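Local coordinates for protein fructose-bisphosphate aldolase (Thermus caldophilus, PDB 2FJK) that is a class II aldolase built on a TIM-barrel fold, modelled here with 1,3-dihydroxyacetonephosphate in its ligand pocket, at residues A[7-12]-A[17-22]; A[11-16]-A[203-208]; A[159-164]-A[168-173]; A[192-197]-A[240-245]. All coordinates share one frame; numbering follows the deposited sequence.

Contact 1 closes the first short loop of the chain, folding helix 6-14 back against strand 19-23, with four residues between the segments, two of them still helical. From the same helix, contact 2 opens a loop of 186 residues that ends at strand 205-207. Contact 3, between helix 155-164 and the segment around strand 171-172, is nested inside that loop and touches contact 2 through bonds between L170, V172 and V206. Contact 4 crosses contact 2: 192-197 lies within the long loop and 240-245 beyond it. Contacts 1 and 2 tie helix 6-14 to strands 19-23 and 205-207, contact 3 sets helix 155-164 beside strand 171-172, and contact 4 joins helices 191-200 and 236-244.

Contact 1. Residues A[7-12]-A[17-22]; sequences EILRKA and YGVGAF
Y17 holds its CG between its backbone N and its carbonyl carbon (chi1 72°), which swings the phenol ring back over the last turn of segment 7-12, where it meets A12. The CA of A12 sits over one face of the ring, 3.7 Å from the centroid and 14° off the normal, in a CH-pi contact, while A12 CB lies near CE1 of the same ring. The backbones join too: Y17 N donates to A12 O over 2.8 Å in an almost straight bond. Further along, V19 places CG1 anti to its backbone N, leaving CG2 on the side of the helix. That methyl packs against I8 CG2 at 3.4 Å, a close methyl-methyl approach, and the two side chains lie roughly perpendicular. L9 CD1 reaches V19 CB at 4.0 Å, although the CB of L9 starts out away from the strand. The short helix and strand axes run at 139° to each other, so the chain turns back sharply. V19 is bonded through its backbone to A248 and I250, and its side chain and that of L9 touch I45, setting helix 6-14 against strands 19-23, 44-47 and 247-252 in the parallel sheet of the TIM barrel.

Contact 2. Residues A[11-16]-A[203-208]; sequences KARAEG and APLVLH. With 13P (1,3-dihydroxyacetonephosphate), chain E.
R13 crosses from the end of helix 6-14 to A203, just ahead of strand 205-207, one of the parallel strands of this TIM-barrel protein. Its CB points toward that segment, and CG stands anti to the backbone N (chi1 177°), from which the chain runs extended to NE. On the way CD passes 4.4 Å from P204 CA. At the tip, CZ is 3.8 Å from A203 O, which lies at the edge of the guanidinium and in its plane. NH1 approaches that carbonyl oxygen at 2.6 Å, but the N-H...O angle of 117° makes the bond weak. The guanidinium has further partners: NH1 also bonds V201 O, and NH2 bonds A198 O near the end of helix 191-200, so several carbonyls grip one group. A Schellman motif ends the helix at G16, where phi is positive. Just past the far end of strand 205-207, H208 belongs to the pocket of 1,3-dihydroxyacetonephosphate. Beside the arginine, L205 CG lies 3.9 Å from R13 NH1.

Contact 3. Residues A[159-164]-A[168-173]; sequences RIFMER and DYLAVA
M162, modelled as selenomethionine, and L170 cross obliquely, and their meeting carries most of this contact. Both CB atoms point toward the opposite segment. The M162 chain bends at chi2 (-59°) and again at chi3, which turns its end across the backbone of 168-170: SE lies 3.5 Å from L170 CB, and the terminal CE reaches the carbonyl oxygen of Y169 at 3.3 Å. Nearer the helix, M162 CG meets CD2 of L170 at 3.9 Å, so that the leucine is touched along both its base and one branch. Its other branch, CD1, sits at the edge of the F161 ring near the ring plane, 4.4 Å from CD2 of the phenylalanine. No hydrogen bond joins the two segments; the side-chain meetings are apolar, with CE also resting against a backbone carbonyl. The polar ends of D168 and Y169 turn to other parts: D168 OD2 bonds V129 N, and Y169 OH bonds T128 OG1. L170 itself is bonded through its backbone to V206 of strand 205-207. A helix folding back onto the run that leads into the next, weakly bonded strand 171-172 is the alpha-to-beta connection of a TIM barrel, with helix 155-164 on the outside.

Contact 4. Residues A[192-197]-A[240-245]; sequences PRLARI and KKAISL
L194 pushes its CD2 branch against A242, meeting both CA and CB there at 3.5 Å; the approach to CA is a snug one. The same methyl lies 4.1 Å from L245 CB, and the two leucine side chains cross at a slant. A195 adds a lighter touch, its CB 4.4 Å from L245 CD2. L194 reaches across because CG is anti to its backbone N (chi1 179°) and its CB already points at the opposite segment. L245 is the residue just past helix 236-244, with weak backbone bonds to K241 and A242. Just before it, S244 OG donates over 2.6 Å to K241 O, lying in the plane of that carbonyl and closing the final turn with a side-chain bond. Helices 191-200 and 236-244 pack here on the outside of the TIM barrel, over strand 247-252, whose I247 touches both L194 and A242. With only carbon atoms meeting across the contact and no hydrogen bond between them, the two segments meet through close apolar fit.

Contact 1. Residues A[7-12]-A[17-22]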
loop_
_atom_site.group_PDB
_atom_site.type_symbol
_atom_site.label_atom_id
_atom_site.label_comp_id
_atom_site.label_asym_id
_atom_site.label_seq_id
_atom_site.Cartn_x
_atom_site.Cartn_y
_atom_site.Cartn_z
ATOM N N GLU A 7 -21.657 -10.210 -3.931
ATOM C CA GLU A 7 -22.516 -9.945 -2.783
ATOM C C GLU A 7 -23.244 -8.623 -3.008
ATOM O O GLU A 7 -24.409 -8.473 -2.638
ATOM C CB GLU A 7 -21.690 -9.888 -1.495
ATOM C CG GLU A 7 -20.918 -11.172 -1.180
ATOM C CD GLU A 7 -21.811 -12.401 -1.047
ATOM O OE1 GLU A 7 -22.378 -12.848 -2.066
ATOM O OE2 GLU A 7 -21.944 -12.924 0.081
ATOM N N ILE A 8 -22.551 -7.664 -3.614
ATOM C CA ILE A 8 -23.159 -6.376 -3.924
ATOM C C ILE A 8 -24.334 -6.630 -4.866
ATOM O O ILE A 8 -25.460 -6.213 -4.605
ATOM C CB ILE A 8 -22.192 -5.443 -4.686
ATOM C CG1 ILE A 8 -20.954 -5.145 -3.853
ATOM C CG2 ILE A 8 -22.906 -4.154 -5.047
ATOM C CD1 ILE A 8 -20.048 -4.122 -4.502
ATOM N N LEU A 9 -24.044 -7.314 -5.974
ATOM C CA LEU A 9 -25.035 -7.621 -7.001
ATOM C C LEU A 9 -26.133 -8.597 -6.575
ATOM O O LEU A 9 -27.285 -8.433 -6.965
ATOM C CB LEU A 9 -24.345 -8.137 -8.277
ATOM C CG LEU A 9 -23.533 -7.185 -9.188
ATOM C CD1 LEU A 9 -24.074 -5.757 -9.088
ATOM C CD2 LEU A 9 -22.064 -7.206 -8.806
ATOM N N ARG A 10 -25.789 -9.611 -5.789
ATOM C CA ARG A 10 -26.793 -10.570 -5.335
ATOM C C ARG A 10 -27.884 -9.860 -4.555
ATOM O O ARG A 10 -29.072 -10.126 -4.746
ATOM C CB ARG A 10 -26.168 -11.642 -4.448
ATOM C CG ARG A 10 -25.527 -12.778 -5.212
ATOM C CD ARG A 10 -24.967 -13.802 -4.255
ATOM N NE ARG A 10 -24.480 -14.982 -4.957
ATOM C CZ ARG A 10 -23.764 -15.942 -4.387
ATOM N NH1 ARG A 10 -23.447 -15.857 -3.100
ATOM N NH2 ARG A 10 -23.363 -16.985 -5.102
ATOM N N LYS A 11 -27.467 -8.954 -3.675
ATOM C CA LYS A 11 -28.403 -8.187 -2.863
ATOM C C LYS A 11 -29.150 -7.182 -3.724
ATOM O O LYS A 11 -30.276 -6.793 -3.406
ATOM C CB LYS A 11 -27.663 -7.469 -1.725
ATOM C CG LYS A 11 -27.291 -8.394 -0.567
ATOM C CD LYS A 11 -26.748 -7.629 0.637
ATOM C CE LYS A 11 -26.609 -8.545 1.850
ATOM N NZ LYS A 11 -25.716 -9.712 1.575
ATOM N N ALA A 12 -28.521 -6.767 -4.820
ATOM C CA ALA A 12 -29.140 -5.819 -5.733
ATOM C C ALA A 12 -30.369 -6.450 -6.390
ATOM O O ALA A 12 -31.460 -5.879 -6.371
ATOM C CB ALA A 12 -28.136 -5.386 -6.801
ATOM N N TYR A 17 -32.980 -3.615 -7.121
ATOM C CA TYR A 17 -32.334 -2.330 -7.354
ATOM C C TYR A 17 -31.006 -2.615 -8.045
ATOM O O TYR A 17 -30.465 -3.718 -7.931
ATOM C CB TYR A 17 -32.139 -1.552 -6.037
ATOM C CG TYR A 17 -31.072 -2.076 -5.106
ATOM C CD1 TYR A 17 -29.718 -1.883 -5.384
ATOM C CD2 TYR A 17 -31.415 -2.745 -3.931
ATOM C CE1 TYR A 17 -28.733 -2.340 -4.521
ATOM C CE2 TYR A 17 -30.435 -3.210 -3.059
ATOM C CZ TYR A 17 -29.096 -3.002 -3.360
ATOM O OH TYR A 17 -28.122 -3.452 -2.501
ATOM N N GLY A 18 -30.495 -1.633 -8.777
ATOM C CA GLY A 18 -29.243 -1.827 -9.484
ATOM C C GLY A 18 -28.069 -1.043 -8.930
ATOM O O GLY A 18 -28.224 0.039 -8.364
ATOM N N VAL A 19 -26.884 -1.608 -9.100
ATOM C CA VAL A 19 -25.659 -0.984 -8.642
ATOM C C VAL A 19 -24.939 -0.434 -9.857
ATOM O O VAL A 19 -24.770 -1.133 -10.858
ATOM C CB VAL A 19 -24.748 -2.001 -7.947
ATOM C CG1 VAL A 19 -23.355 -1.426 -7.785
ATOM C CG2 VAL A 19 -25.335 -2.371 -6.601
ATOM N N GLY A 20 -24.519 0.820 -9.773
ATOM C CA GLY A 20 -23.830 1.426 -10.897
ATOM C C GLY A 20 -22.359 1.076 -11.030
ATOM O O GLY A 20 -21.626 1.025 -10.042
ATOM N N ALA A 21 -21.937 0.802 -12.259
ATOM C CA ALA A 21 -20.541 0.508 -12.552
ATOM C C ALA A 21 -20.159 1.731 -13.369
ATOM O O ALA A 21 -20.866 2.096 -14.311
ATOM C CB ALA A 21 -20.406 -0.773 -13.388
ATOM N N PHE A 22 -19.066 2.382 -12.993
ATOM C CA PHE A 22 -18.643 3.580 -13.692
ATOM C C PHE A 22 -17.197 3.503 -14.147
ATOM O O PHE A 22 -16.299 3.177 -13.363
ATOM C CB PHE A 22 -18.843 4.805 -12.800
ATOM C CG PHE A 22 -20.242 4.944 -12.266
ATOM C CD1 PHE A 22 -20.647 4.234 -11.140
ATOM C CD2 PHE A 22 -21.159 5.780 -12.895
ATOM C CE1 PHE A 22 -21.945 4.352 -10.642
ATOM C CE2 PHE A 22 -22.464 5.906 -12.408
ATOM C CZ PHE A 22 -22.856 5.188 -11.278
#

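Contact 2. Residues A[11-16]-A[203-208]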
loop_
_atom_site.group_PDB
_atom_site.type_symbol
_atom_site.label_atom_id
_atom_site.label_comp_id
_atom_site.label_asym_id
_atom_site.label_seq_id
_atom_site.Cartn_x
_atom_site.Cartn_y
_atom_site.Cartn_z
ATOM N N LYS A 11 -27.467 -8.954 -3.675
ATOM C CA LYS A 11 -28.403 -8.187 -2.863
ATOM C C LYS A 11 -29.150 -7.182 -3.724
ATOM O O LYS A 11 -30.276 -6.793 -3.406
ATOM C CB LYS A 11 -27.663 -7.469 -1.725
ATOM C CG LYS A 11 -27.291 -8.394 -0.567
ATOM C CD LYS A 11 -26.748 -7.629 0.637
ATOM C CE LYS A 11 -26.609 -8.545 1.850
ATOM N NZ LYS A 11 -25.716 -9.712 1.575
ATOM N N ALA A 12 -28.521 -6.767 -4.820
ATOM C CA ALA A 12 -29.140 -5.819 -5.733
ATOM C C ALA A 12 -30.369 -6.450 -6.390
ATOM O O ALA A 12 -31.460 -5.879 -6.371
ATOM C CB ALA A 12 -28.136 -5.386 -6.801
ATOM N N ARG A 13 -30.191 -7.630 -6.972
ATOM C CA ARG A 13 -31.302 -8.309 -7.626
ATOM C C ARG A 13 -32.316 -8.808 -6.605
ATOM O O ARG A 13 -33.524 -8.665 -6.798
ATOM C CB ARG A 13 -30.801 -9.482 -8.464
ATOM C CG ARG A 13 -31.924 -10.278 -9.124
ATOM C CD ARG A 13 -31.388 -11.304 -10.103
ATOM N NE ARG A 13 -32.454 -12.101 -10.703
ATOM C CZ ARG A 13 -32.275 -12.947 -11.712
ATOM N NH1 ARG A 13 -31.069 -13.102 -12.238
ATOM N NH2 ARG A 13 -33.296 -13.647 -12.189
ATOM N N ALA A 14 -31.821 -9.390 -5.518
ATOM C CA ALA A 14 -32.697 -9.901 -4.474
ATOM C C ALA A 14 -33.633 -8.815 -3.948
ATOM O O ALA A 14 -34.723 -9.113 -3.467
ATOM C CB ALA A 14 -31.873 -10.475 -3.334
ATOM N N GLU A 15 -33.217 -7.555 -4.048
ATOM C CA GLU A 15 -34.046 -6.454 -3.564
ATOM C C GLU A 15 -34.595 -5.562 -4.676
ATOM O O GLU A 15 -35.243 -4.550 -4.417
ATOM C CB GLU A 15 -33.264 -5.613 -2.552
ATOM C CG GLU A 15 -34.095 -4.558 -1.849
ATOM C CD GLU A 15 -35.329 -5.134 -1.164
ATOM O OE1 GLU A 15 -36.233 -5.639 -1.868
ATOM O OE2 GLU A 15 -35.395 -5.082 0.083
ATOM N N GLY A 16 -34.332 -5.933 -5.920
ATOM C CA GLY A 16 -34.850 -5.156 -7.032
ATOM C C GLY A 16 -34.294 -3.758 -7.238
ATOM O O GLY A 16 -35.045 -2.816 -7.487
ATOM N N ALA A 203 -28.422 -15.910 -11.310
ATOM C CA ALA A 203 -27.267 -15.049 -11.064
ATOM C C ALA A 203 -27.584 -13.600 -11.415
ATOM O O ALA A 203 -28.484 -13.325 -12.199
ATOM C CB ALA A 203 -26.087 -15.530 -11.873
ATOM N N PRO A 204 -26.861 -12.645 -10.815
ATOM C CA PRO A 204 -27.153 -11.249 -11.150
ATOM C C PRO A 204 -26.900 -10.927 -12.624
ATOM O O PRO A 204 -25.943 -11.417 -13.216
ATOM C CB PRO A 204 -26.254 -10.461 -10.193
ATOM C CG PRO A 204 -25.215 -11.435 -9.764
ATOM C CD PRO A 204 -25.935 -12.737 -9.676
ATOM N N LEU A 205 -27.779 -10.125 -13.215
ATOM C CA LEU A 205 -27.649 -9.738 -14.619
ATOM C C LEU A 205 -26.961 -8.399 -14.780
ATOM O O LEU A 205 -27.056 -7.537 -13.908
ATOM C CB LEU A 205 -29.023 -9.678 -15.287
ATOM C CG LEU A 205 -29.828 -10.978 -15.298
ATOM C CD1 LEU A 205 -31.167 -10.776 -15.989
ATOM C CD2 LEU A 205 -29.041 -12.092 -15.971
ATOM N N VAL A 206 -26.291 -8.224 -15.916
ATOM C CA VAL A 206 -25.549 -7.000 -16.196
ATOM C C VAL A 206 -25.937 -6.312 -17.496
ATOM O O VAL A 206 -26.074 -6.954 -18.539
ATOM C CB VAL A 206 -24.045 -7.296 -16.241
ATOM C CG1 VAL A 206 -23.255 -5.989 -16.271
ATOM C CG2 VAL A 206 -23.671 -8.155 -15.055
ATOM N N LEU A 207 -26.086 -4.993 -17.429
ATOM C CA LEU A 207 -26.470 -4.204 -18.588
ATOM C C LEU A 207 -25.409 -3.178 -18.986
ATOM O O LEU A 207 -25.184 -2.205 -18.275
ATOM C CB LEU A 207 -27.787 -3.479 -18.294
ATOM C CG LEU A 207 -28.481 -2.763 -19.451
ATOM C CD1 LEU A 207 -28.869 -3.788 -20.510
ATOM C CD2 LEU A 207 -29.714 -2.036 -18.933
ATOM N N HIS A 208 -24.759 -3.399 -20.126
ATOM C CA HIS A 208 -23.750 -2.466 -20.612
ATOM C C HIS A 208 -24.355 -1.505 -21.617
ATOM O O HIS A 208 -25.531 -1.616 -21.954
ATOM C CB HIS A 208 -22.575 -3.207 -21.256
ATOM C CG HIS A 208 -21.704 -3.919 -20.273
ATOM N ND1 HIS A 208 -21.976 -5.193 -19.823
ATOM C CD2 HIS A 208 -20.588 -3.519 -19.619
ATOM C CE1 HIS A 208 -21.062 -5.546 -18.937
ATOM N NE2 HIS A 208 -20.210 -4.549 -18.795
HETATM P P 13P E . -21.706 3.576 -22.620
HETATM O O1P 13P E . -20.833 4.120 -23.850
HETATM O O2P 13P E . -23.205 3.514 -23.127
HETATM O O3P 13P E . -21.596 4.579 -21.431
HETATM O O1 13P E . -21.144 2.131 -22.201
HETATM C C1 13P E . -21.180 1.755 -20.826
HETATM C C2 13P E . -20.860 0.281 -20.806
HETATM O O2 13P E . -21.497 -0.482 -21.526
HETATM C C3 13P E . -19.755 -0.268 -19.903
HETATM O O3 13P E . -19.561 -1.657 -20.146
#

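Contact 3. Residues A[159-164]-A[168-173]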
loop_
_atom_site.group_PDB
_atom_site.type_symbol
_atom_site.label_atom_id
_atom_site.label_comp_id
_atom_site.label_asym_id
_atom_site.label_seq_id
_atom_site.Cartn_x
_atom_site.Cartn_y
_atom_site.Cartn_z
ATOM N N ARG A 159 -28.759 -19.921 -19.614
ATOM C CA ARG A 159 -28.650 -20.864 -18.505
ATOM C C ARG A 159 -27.502 -21.834 -18.736
ATOM O O ARG A 159 -26.681 -22.071 -17.848
ATOM C CB ARG A 159 -29.942 -21.665 -18.342
ATOM C CG ARG A 159 -29.862 -22.720 -17.244
ATOM C CD ARG A 159 -30.982 -23.737 -17.357
ATOM N NE ARG A 159 -32.304 -23.122 -17.295
ATOM C CZ ARG A 159 -33.445 -23.805 -17.272
ATOM N NH1 ARG A 159 -33.429 -25.132 -17.307
ATOM N NH2 ARG A 159 -34.603 -23.161 -17.216
ATOM N N ILE A 160 -27.462 -22.397 -19.938
ATOM C CA ILE A 160 -26.431 -23.357 -20.307
ATOM C C ILE A 160 -25.034 -22.745 -20.272
ATOM O O ILE A 160 -24.092 -23.370 -19.789
ATOM C CB ILE A 160 -26.690 -23.933 -21.711
ATOM C CG1 ILE A 160 -28.041 -24.656 -21.732
ATOM C CG2 ILE A 160 -25.577 -24.900 -22.081
ATOM C CD1 ILE A 160 -28.464 -25.141 -23.097
ATOM N N PHE A 161 -24.906 -21.528 -20.796
ATOM C CA PHE A 161 -23.622 -20.836 -20.812
ATOM C C PHE A 161 -23.156 -20.662 -19.369
ATOM O O PHE A 161 -22.022 -20.987 -19.031
ATOM C CB PHE A 161 -23.775 -19.465 -21.483
ATOM C CG PHE A 161 -22.498 -18.678 -21.574
ATOM C CD1 PHE A 161 -21.433 -19.139 -22.339
ATOM C CD2 PHE A 161 -22.370 -17.457 -20.917
ATOM C CE1 PHE A 161 -20.262 -18.399 -22.453
ATOM C CE2 PHE A 161 -21.200 -16.701 -21.021
ATOM C CZ PHE A 161 -20.144 -17.174 -21.792
HETATM N N MSE A 162 -24.051 -20.155 -18.528
HETATM C CA MSE A 162 -23.761 -19.929 -17.117
HETATM C C MSE A 162 -23.430 -21.210 -16.345
HETATM O O MSE A 162 -22.625 -21.187 -15.418
HETATM C CB MSE A 162 -24.940 -19.209 -16.457
HETATM C CG MSE A 162 -25.046 -17.747 -16.854
HETATM SE SE MSE A 162 -23.433 -16.774 -16.390
HETATM C CE MSE A 162 -23.986 -16.144 -14.642
ATOM N N GLU A 163 -24.046 -22.327 -16.718
ATOM C CA GLU A 163 -23.762 -23.580 -16.032
ATOM C C GLU A 163 -22.433 -24.199 -16.478
ATOM O O GLU A 163 -21.653 -24.660 -15.644
ATOM C CB GLU A 163 -24.919 -24.567 -16.236
ATOM C CG GLU A 163 -26.159 -24.214 -15.416
ATOM C CD GLU A 163 -27.367 -25.093 -15.728
ATOM O OE1 GLU A 163 -28.378 -24.991 -14.998
ATOM O OE2 GLU A 163 -27.312 -25.874 -16.703
ATOM N N ARG A 164 -22.163 -24.196 -17.782
ATOM C CA ARG A 164 -20.920 -24.774 -18.297
ATOM C C ARG A 164 -19.704 -23.955 -17.861
ATOM O O ARG A 164 -18.602 -24.488 -17.723
ATOM C CB ARG A 164 -20.970 -24.882 -19.822
ATOM C CG ARG A 164 -22.272 -25.449 -20.361
ATOM C CD ARG A 164 -22.057 -26.166 -21.682
ATOM N NE ARG A 164 -20.655 -26.514 -21.896
ATOM C CZ ARG A 164 -20.097 -26.663 -23.091
ATOM N NH1 ARG A 164 -20.822 -26.496 -24.186
ATOM N NH2 ARG A 164 -18.813 -26.981 -23.187
ATOM N N ASP A 168 -20.134 -15.701 -12.554
ATOM C CA ASP A 168 -20.946 -15.219 -11.452
ATOM C C ASP A 168 -22.034 -14.212 -11.827
ATOM O O ASP A 168 -23.026 -14.093 -11.111
ATOM C CB ASP A 168 -20.035 -14.568 -10.402
ATOM C CG ASP A 168 -18.890 -15.461 -9.991
ATOM O OD1 ASP A 168 -19.142 -16.454 -9.288
ATOM O OD2 ASP A 168 -17.739 -15.172 -10.377
ATOM N N TYR A 169 -21.866 -13.488 -12.931
ATOM C CA TYR A 169 -22.853 -12.463 -13.284
ATOM C C TYR A 169 -23.664 -12.646 -14.566
ATOM O O TYR A 169 -24.836 -13.008 -14.510
ATOM C CB TYR A 169 -22.171 -11.088 -13.310
ATOM C CG TYR A 169 -21.282 -10.841 -12.114
ATOM C CD1 TYR A 169 -21.706 -11.188 -10.834
ATOM C CD2 TYR A 169 -20.005 -10.283 -12.259
ATOM C CE1 TYR A 169 -20.896 -10.999 -9.735
ATOM C CE2 TYR A 169 -19.176 -10.085 -11.151
ATOM C CZ TYR A 169 -19.634 -10.450 -9.892
ATOM O OH TYR A 169 -18.852 -10.275 -8.770
ATOM N N LEU A 170 -23.040 -12.374 -15.705
ATOM C CA LEU A 170 -23.668 -12.482 -17.028
ATOM C C LEU A 170 -24.266 -11.187 -17.561
ATOM O O LEU A 170 -25.297 -10.717 -17.094
ATOM C CB LEU A 170 -24.757 -13.569 -17.074
ATOM C CG LEU A 170 -25.516 -13.579 -18.415
ATOM C CD1 LEU A 170 -24.543 -13.909 -19.538
ATOM C CD2 LEU A 170 -26.664 -14.580 -18.395
ATOM N N ALA A 171 -23.600 -10.624 -18.560
ATOM C CA ALA A 171 -24.049 -9.403 -19.211
ATOM C C ALA A 171 -24.961 -9.856 -20.358
ATOM O O ALA A 171 -24.593 -10.739 -21.135
ATOM C CB ALA A 171 -22.846 -8.637 -19.750
ATOM N N VAL A 172 -26.147 -9.271 -20.460
ATOM C CA VAL A 172 -27.073 -9.676 -21.512
ATOM C C VAL A 172 -27.254 -8.660 -22.630
ATOM O O VAL A 172 -27.085 -7.456 -22.435
ATOM C CB VAL A 172 -28.462 -10.015 -20.924
ATOM C CG1 VAL A 172 -28.311 -11.087 -19.850
ATOM C CG2 VAL A 172 -29.115 -8.762 -20.351
ATOM N N ALA A 173 -27.603 -9.167 -23.807
ATOM C CA ALA A 173 -27.830 -8.335 -24.991
ATOM C C ALA A 173 -29.330 -8.207 -25.241
ATOM O O ALA A 173 -29.972 -9.155 -25.701
ATOM C CB ALA A 173 -27.152 -8.963 -26.207
#

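Contact 4. Residues A[192-197]-A[240-245]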
loop_
_atom_site.group_PDB
_atom_site.type_symbol
_atom_site.label_atom_id
_atom_site.label_comp_id
_atom_site.label_asym_id
_atom_site.label_seq_id
_atom_site.Cartn_x
_atom_site.Cartn_y
_atom_site.Cartn_z
ATOM N N PRO A 192 -39.231 -8.361 -22.630
ATOM C CA PRO A 192 -39.730 -9.728 -22.459
ATOM C C PRO A 192 -38.564 -10.700 -22.477
ATOM O O PRO A 192 -38.522 -11.655 -21.705
ATOM C CB PRO A 192 -40.650 -9.914 -23.664
ATOM C CG PRO A 192 -41.151 -8.529 -23.907
ATOM C CD PRO A 192 -39.893 -7.709 -23.772
ATOM N N ARG A 193 -37.620 -10.441 -23.376
ATOM C CA ARG A 193 -36.433 -11.270 -23.513
ATOM C C ARG A 193 -35.651 -11.259 -22.200
ATOM O O ARG A 193 -35.192 -12.297 -21.727
ATOM C CB ARG A 193 -35.554 -10.726 -24.637
ATOM C CG ARG A 193 -34.437 -11.645 -25.036
ATOM C CD ARG A 193 -33.605 -11.055 -26.153
ATOM N NE ARG A 193 -33.016 -12.129 -26.941
ATOM C CZ ARG A 193 -33.647 -12.770 -27.916
ATOM N NH1 ARG A 193 -34.888 -12.433 -28.239
ATOM N NH2 ARG A 193 -33.049 -13.773 -28.540
ATOM N N LEU A 194 -35.498 -10.075 -21.616
ATOM C CA LEU A 194 -34.780 -9.946 -20.352
ATOM C C LEU A 194 -35.515 -10.777 -19.297
ATOM O O LEU A 194 -34.901 -11.509 -18.518
ATOM C CB LEU A 194 -34.729 -8.473 -19.932
ATOM C CG LEU A 194 -34.036 -8.121 -18.608
ATOM C CD1 LEU A 194 -32.619 -8.706 -18.569
ATOM C CD2 LEU A 194 -33.994 -6.611 -18.464
ATOM N N ALA A 195 -36.841 -10.672 -19.298
ATOM C CA ALA A 195 -37.667 -11.404 -18.347
ATOM C C ALA A 195 -37.460 -12.914 -18.441
ATOM O O ALA A 195 -37.350 -13.586 -17.419
ATOM C CB ALA A 195 -39.148 -11.052 -18.560
ATOM N N ARG A 196 -37.403 -13.447 -19.661
ATOM C CA ARG A 196 -37.203 -14.888 -19.857
ATOM C C ARG A 196 -35.835 -15.339 -19.361
ATOM O O ARG A 196 -35.704 -16.365 -18.697
ATOM C CB ARG A 196 -37.313 -15.262 -21.338
ATOM C CG ARG A 196 -38.688 -15.110 -21.957
ATOM C CD ARG A 196 -38.658 -15.637 -23.388
ATOM N NE ARG A 196 -39.938 -15.510 -24.078
ATOM C CZ ARG A 196 -40.147 -15.901 -25.332
ATOM N NH1 ARG A 196 -39.161 -16.443 -26.035
ATOM N NH2 ARG A 196 -41.346 -15.759 -25.882
ATOM N N ILE A 197 -34.813 -14.570 -19.713
ATOM C CA ILE A 197 -33.443 -14.881 -19.324
ATOM C C ILE A 197 -33.297 -14.878 -17.803
ATOM O O ILE A 197 -32.596 -15.720 -17.237
ATOM C CB ILE A 197 -32.468 -13.866 -19.966
ATOM C CG1 ILE A 197 -32.717 -13.821 -21.476
ATOM C CG2 ILE A 197 -31.026 -14.270 -19.707
ATOM C CD1 ILE A 197 -32.084 -12.652 -22.188
ATOM N N LYS A 240 -35.328 1.392 -15.502
ATOM C CA LYS A 240 -36.086 0.990 -14.319
ATOM C C LYS A 240 -36.719 -0.396 -14.446
ATOM O O LYS A 240 -36.590 -1.234 -13.555
ATOM C CB LYS A 240 -37.179 2.020 -14.013
ATOM C CG LYS A 240 -36.667 3.312 -13.409
ATOM C CD LYS A 240 -37.813 4.289 -13.212
ATOM C CE LYS A 240 -37.334 5.583 -12.580
ATOM N NZ LYS A 240 -38.450 6.561 -12.435
ATOM N N LYS A 241 -37.414 -0.625 -15.551
ATOM C CA LYS A 241 -38.065 -1.909 -15.780
ATOM C C LYS A 241 -37.007 -3.001 -15.838
ATOM O O LYS A 241 -37.133 -4.037 -15.182
ATOM C CB LYS A 241 -38.848 -1.867 -17.091
ATOM C CG LYS A 241 -39.744 -3.071 -17.344
ATOM C CD LYS A 241 -40.565 -2.835 -18.602
ATOM C CE LYS A 241 -41.572 -3.950 -18.851
ATOM N NZ LYS A 241 -42.439 -3.645 -20.027
ATOM N N ALA A 242 -35.958 -2.760 -16.617
ATOM C CA ALA A 242 -34.882 -3.735 -16.749
ATOM C C ALA A 242 -34.342 -4.098 -15.372
ATOM O O ALA A 242 -34.064 -5.268 -15.091
ATOM C CB ALA A 242 -33.764 -3.179 -17.630
ATOM N N ILE A 243 -34.198 -3.094 -14.511
ATOM C CA ILE A 243 -33.702 -3.334 -13.159
ATOM C C ILE A 243 -34.727 -4.125 -12.356
ATOM O O ILE A 243 -34.372 -5.026 -11.600
ATOM C CB ILE A 243 -33.403 -2.019 -12.418
ATOM C CG1 ILE A 243 -32.223 -1.306 -13.087
ATOM C CG2 ILE A 243 -33.084 -2.311 -10.956
ATOM C CD1 ILE A 243 -31.950 0.077 -12.533
ATOM N N SER A 244 -35.999 -3.780 -12.525
ATOM C CA SER A 244 -37.069 -4.478 -11.819
ATOM C C SER A 244 -37.159 -5.894 -12.357
ATOM O O SER A 244 -37.755 -6.767 -11.727
ATOM C CB SER A 244 -38.416 -3.794 -12.052
ATOM O OG SER A 244 -38.917 -4.116 -13.343
ATOM N N LEU A 245 -36.569 -6.123 -13.524
ATOM C CA LEU A 245 -36.619 -7.442 -14.130
ATOM C C LEU A 245 -35.428 -8.350 -13.871
ATOM O O LEU A 245 -35.431 -9.488 -14.321
ATOM C CB LEU A 245 -36.833 -7.321 -15.637
ATOM C CG LEU A 245 -38.236 -6.888 -16.059
ATOM C CD1 LEU A 245 -38.308 -6.802 -17.576
ATOM C CD2 LEU A 245 -39.257 -7.892 -15.533
#